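Local coordinates for protein glutathione S-transferase (Natrialba magadii ATCC 43099, PDB 6GZF) that probably transfers glutathione as a Xi-class glutathione transferase, a class that includes glutathionyl-hydroquinone reductases, at residues R155-T159 with V169-P173; V211-F215 with C260-Y264. All blocks are in the same frame, centred on the assembly; numbering follows the deposited sequence.

After a short N-terminal hairpin (10-12, 15-17), the chain builds the four-stranded mixed sheet, with helices between its strands, and then helix 150-159, whose last turn takes part in contact 1. Contact 1 closes a short loop: nine residues, none in a helix or strand, separate its segments, and 169-173 is held against the helix just ahead of helix 177-192. It ties the thioredoxin-like part to the start of the helical part. Contact 2 opens later, on helix 204-224, and closes a 44-residue loop back onto 260-264, wholly within the helical part. The two loops lie in series, neither nested nor crossing, with centres about 31 Å apart.

Contact 1. Residues R155-T159 with V169-P173; sequences RMFDT and VDLYP
R155 and Y172 form a cation-pi stack where the last helix of the thioredoxin-like fold, 150-159, meets the linker leading to the first long helix of the C-terminal domain. The guanidinium lies over one ring face, its CZ 3.7 Å from the centroid of the Y172 ring and displaced toward the rim, with the two planes 20° apart. R155 starts with CG trans to the backbone N (chi1 174°), and bends at the next two torsions fold the chain back over the ring; NH1 comes 3.3 Å from Y172 CE1. The same guanidinium forms salt bridges through NH1 with D181 and through NE with E238, while Y172 OH is hydrogen-bonded to D181, so a carboxylate on helix 177-192 links both members of the stack. An alanine in place of Y172 is likely to leave that R155 face without its aromatic cover and D181 without the hydroxyl.

One turn on, D158 points toward the linker, its CA 6.5 Å from that of L171. OD1 accepts a weak bond from L171 N at 3.4 Å, with 145° at the hydrogen. OD2 sits near Y172 CB, and the carboxylate flanks L171 CB, OD2 being 3.5 Å from it. D170 OD1 lies 4.7 Å from D158 OD1, and E238 also brings a carboxylate close, though K77 of helix 65-77, which the D158 side chain touches, may offset them. Beyond CB, the L171 side chain packs on L76 and I241, joining helices 65-77 and 238-247. T159 ends the segment: its methyl CG2 approaches the Y172 ring obliquely, 3.9 Å from CD2.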
# COMPACT_ATOMS: atom_id res chain seq x y z
N ARG A 155 -19.60 -21.51 14.59
CA ARG A 155 -20.55 -21.68 15.68
C ARG A 155 -20.87 -23.15 15.95
O ARG A 155 -20.84 -23.60 17.09
CB ARG A 155 -21.84 -20.91 15.39
CG ARG A 155 -22.95 -21.14 16.40
CD ARG A 155 -22.53 -20.70 17.80
NE ARG A 155 -22.19 -19.29 17.84
CZ ARG A 155 -23.07 -18.31 18.02
NH1 ARG A 155 -22.67 -17.05 18.05
NH2 ARG A 155 -24.36 -18.60 18.16
N MET A 156 -21.18 -23.90 14.89
CA MET A 156 -21.56 -25.30 15.06
C MET A 156 -20.35 -26.17 15.42
O MET A 156 -20.50 -27.19 16.09
CB MET A 156 -22.25 -25.82 13.80
CG MET A 156 -21.37 -25.96 12.58
SD MET A 156 -22.30 -26.53 11.14
CE MET A 156 -23.18 -25.04 10.67
N PHE A 157 -19.17 -25.76 14.97
CA PHE A 157 -17.93 -26.39 15.43
C PHE A 157 -17.80 -26.21 16.93
O PHE A 157 -17.28 -27.07 17.64
CB PHE A 157 -16.70 -25.79 14.74
CG PHE A 157 -16.41 -26.38 13.38
CD1 PHE A 157 -17.31 -27.22 12.76
CD2 PHE A 157 -15.21 -26.09 12.74
CE1 PHE A 157 -17.03 -27.76 11.51
CE2 PHE A 157 -14.92 -26.62 11.50
CZ PHE A 157 -15.83 -27.46 10.89
N ASP A 158 -18.28 -25.07 17.40
CA ASP A 158 -18.10 -24.64 18.78
C ASP A 158 -19.10 -25.29 19.74
O ASP A 158 -18.73 -25.69 20.85
CB ASP A 158 -18.23 -23.11 18.85
CG ASP A 158 -17.73 -22.54 20.16
OD1 ASP A 158 -16.93 -23.22 20.85
OD2 ASP A 158 -18.12 -21.41 20.50
N THR A 159 -20.35 -25.41 19.32
CA THR A 159 -21.42 -25.77 20.25
C THR A 159 -22.07 -27.13 20.00
O THR A 159 -22.92 -27.56 20.77
CB THR A 159 -22.53 -24.71 20.24
OG1 THR A 159 -23.12 -24.65 18.93
CG2 THR A 159 -21.98 -23.34 20.60
N VAL A 169 -12.81 -26.54 25.71
CA VAL A 169 -12.79 -25.10 25.47
C VAL A 169 -14.18 -24.64 25.05
O VAL A 169 -14.86 -25.31 24.29
CB VAL A 169 -11.76 -24.73 24.38
CG1 VAL A 169 -11.69 -23.22 24.20
CG2 VAL A 169 -10.39 -25.29 24.73
N ASP A 170 -14.60 -23.50 25.58
CA ASP A 170 -15.94 -22.99 25.31
C ASP A 170 -15.88 -21.56 24.78
O ASP A 170 -15.88 -20.60 25.56
CB ASP A 170 -16.80 -23.08 26.57
CG ASP A 170 -18.26 -22.75 26.32
OD1 ASP A 170 -18.68 -22.74 25.15
OD2 ASP A 170 -18.99 -22.53 27.31
N LEU A 171 -15.83 -21.42 23.46
CA LEU A 171 -15.67 -20.12 22.82
C LEU A 171 -17.01 -19.41 22.63
O LEU A 171 -17.10 -18.44 21.88
CB LEU A 171 -14.97 -20.28 21.47
CG LEU A 171 -13.65 -21.06 21.49
CD1 LEU A 171 -13.22 -21.44 20.09
CD2 LEU A 171 -12.57 -20.27 22.20
N TYR A 172 -18.03 -19.90 23.31
CA TYR A 172 -19.34 -19.26 23.32
C TYR A 172 -20.01 -19.53 24.66
O TYR A 172 -21.06 -20.16 24.73
CB TYR A 172 -20.19 -19.80 22.16
CG TYR A 172 -21.49 -19.07 21.91
CD1 TYR A 172 -21.51 -17.72 21.57
CD2 TYR A 172 -22.71 -19.74 21.97
CE1 TYR A 172 -22.70 -17.06 21.33
CE2 TYR A 172 -23.90 -19.09 21.73
CZ TYR A 172 -23.89 -17.75 21.41
OH TYR A 172 -25.07 -17.09 21.17
N PRO A 173 -19.38 -19.05 25.75
CA PRO A 173 -19.75 -19.47 27.11
C PRO A 173 -20.99 -18.78 27.66
O PRO A 173 -21.38 -17.71 27.20
CB PRO A 173 -18.51 -19.08 27.92
CG PRO A 173 -18.01 -17.86 27.24
CD PRO A 173 -18.32 -18.03 25.77

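Contact 2. Residues V211-F215 with C260-Y264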
# COMPACT_ATOMS: atom_id res chain seq x y z
N VAL A 211 -12.69 3.44 4.55
CA VAL A 211 -11.48 3.67 5.33
C VAL A 211 -11.78 4.39 6.63
O VAL A 211 -11.26 4.03 7.69
CB VAL A 211 -10.44 4.47 4.52
CG1 VAL A 211 -9.26 4.87 5.40
CG2 VAL A 211 -9.96 3.66 3.33
N ALA A 212 -12.63 5.41 6.55
CA ALA A 212 -13.01 6.19 7.73
C ALA A 212 -13.70 5.32 8.78
O ALA A 212 -13.35 5.38 9.96
CB ALA A 212 -13.92 7.34 7.32
N GLU A 213 -14.65 4.51 8.34
CA GLU A 213 -15.38 3.62 9.24
C GLU A 213 -14.47 2.55 9.83
O GLU A 213 -14.61 2.18 10.99
CB GLU A 213 -16.55 2.97 8.51
CG GLU A 213 -17.78 3.86 8.37
CD GLU A 213 -18.95 3.36 9.20
OE1 GLU A 213 -18.91 2.20 9.65
OE2 GLU A 213 -19.91 4.13 9.40
N LEU A 214 -13.55 2.06 9.01
CA LEU A 214 -12.64 0.99 9.41
C LEU A 214 -11.74 1.39 10.58
O LEU A 214 -11.78 0.77 11.64
CB LEU A 214 -11.77 0.55 8.23
CG LEU A 214 -10.58 -0.37 8.49
CD1 LEU A 214 -11.01 -1.66 9.16
CD2 LEU A 214 -9.85 -0.66 7.18
N PHE A 215 -10.94 2.43 10.38
CA PHE A 215 -10.00 2.87 11.40
C PHE A 215 -10.71 3.53 12.58
O PHE A 215 -10.15 3.65 13.67
CB PHE A 215 -8.97 3.82 10.79
CG PHE A 215 -7.92 3.12 9.98
CD1 PHE A 215 -6.77 2.64 10.57
CD2 PHE A 215 -8.10 2.92 8.62
CE1 PHE A 215 -5.80 1.99 9.82
CE2 PHE A 215 -7.14 2.27 7.86
CZ PHE A 215 -5.99 1.80 8.47
N CYS A 260 -5.44 0.34 2.84
CA CYS A 260 -5.94 0.76 4.14
C CYS A 260 -4.76 1.26 4.97
O CYS A 260 -4.37 0.63 5.96
CB CYS A 260 -6.66 -0.39 4.85
SG CYS A 260 -8.08 -1.04 3.94
N ASN A 261 -4.20 2.40 4.58
CA ASN A 261 -2.90 2.83 5.08
C ASN A 261 -2.91 4.02 6.03
O ASN A 261 -2.02 4.87 5.98
CB ASN A 261 -1.99 3.15 3.89
CG ASN A 261 -2.50 4.32 3.07
OD1 ASN A 261 -3.67 4.68 3.13
ND2 ASN A 261 -1.60 4.93 2.30
N VAL A 262 -3.91 4.09 6.91
CA VAL A 262 -3.93 5.15 7.91
C VAL A 262 -2.94 4.84 9.03
O VAL A 262 -2.18 5.70 9.45
CB VAL A 262 -5.34 5.34 8.51
CG1 VAL A 262 -5.30 6.35 9.65
CG2 VAL A 262 -6.31 5.79 7.43
N GLN A 263 -2.94 3.59 9.49
CA GLN A 263 -2.06 3.18 10.57
C GLN A 263 -1.83 1.67 10.58
O GLN A 263 -2.74 0.90 10.27
CB GLN A 263 -2.62 3.63 11.92
CG GLN A 263 -1.66 3.46 13.08
CD GLN A 263 -2.28 3.85 14.41
OE1 GLN A 263 -2.71 4.98 14.61
NE2 GLN A 263 -2.33 2.90 15.34
N TYR A 264 -0.61 1.26 10.92
CA TYR A 264 -0.31 -0.14 11.16
C TYR A 264 -1.14 -0.64 12.34
O TYR A 264 -1.44 0.12 13.26
CB TYR A 264 1.18 -0.34 11.45
CG TYR A 264 2.05 -0.56 10.24
CD1 TYR A 264 1.64 -1.38 9.20
CD2 TYR A 264 3.31 0.03 10.15
CE1 TYR A 264 2.45 -1.59 8.09
CE2 TYR A 264 4.12 -0.17 9.05
CZ TYR A 264 3.68 -0.98 8.02
OH TYR A 264 4.49 -1.18 6.93
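F215 and V262 face each other with CA atoms 7.4 Å apart, and one turn back along helix 204-224 the CA of V211 is 6.4 Å from that of C260. The irregular segment 260-264 thus runs beside the helix, within the all-helical GST C-terminal domain, and no hydrogen bond crosses between them.

F215 has the largest share of the buried surface. V262 CB stands 3.4 Å from the centroid of the F215 ring and only 2° off its normal, a CH-pi contact over the middle of one face. With CG of F215 trans to the carbonyl carbon (chi1 -76°), the ring reaches across to the backbone of 260-263. There its edge meets backbone oxygens near the ring plane: CZ is 3.2 Å from C260 O, and CE1 is 3.3 Å from Q263 O. V262 CG2 also touches V211 CG1 at 3.7 Å, while L214 CD2 meets C260 SG at 3.7 Å, where V195 of helix 194-199 adds to the packing. C260 shares a backbone hydrogen bond with Y254, predicted to lower the pKa of the active-site cysteine, and their side chains lie about 5 Å apart.

The loop's other flank serves the dimer: N261 bonds through its amide to T256 and G313 of the second subunit. Side-chain contacts are apolar; the slightly positive ring edge may find the carbonyl oxygens mildly favourable, but the fit probably rests on shape.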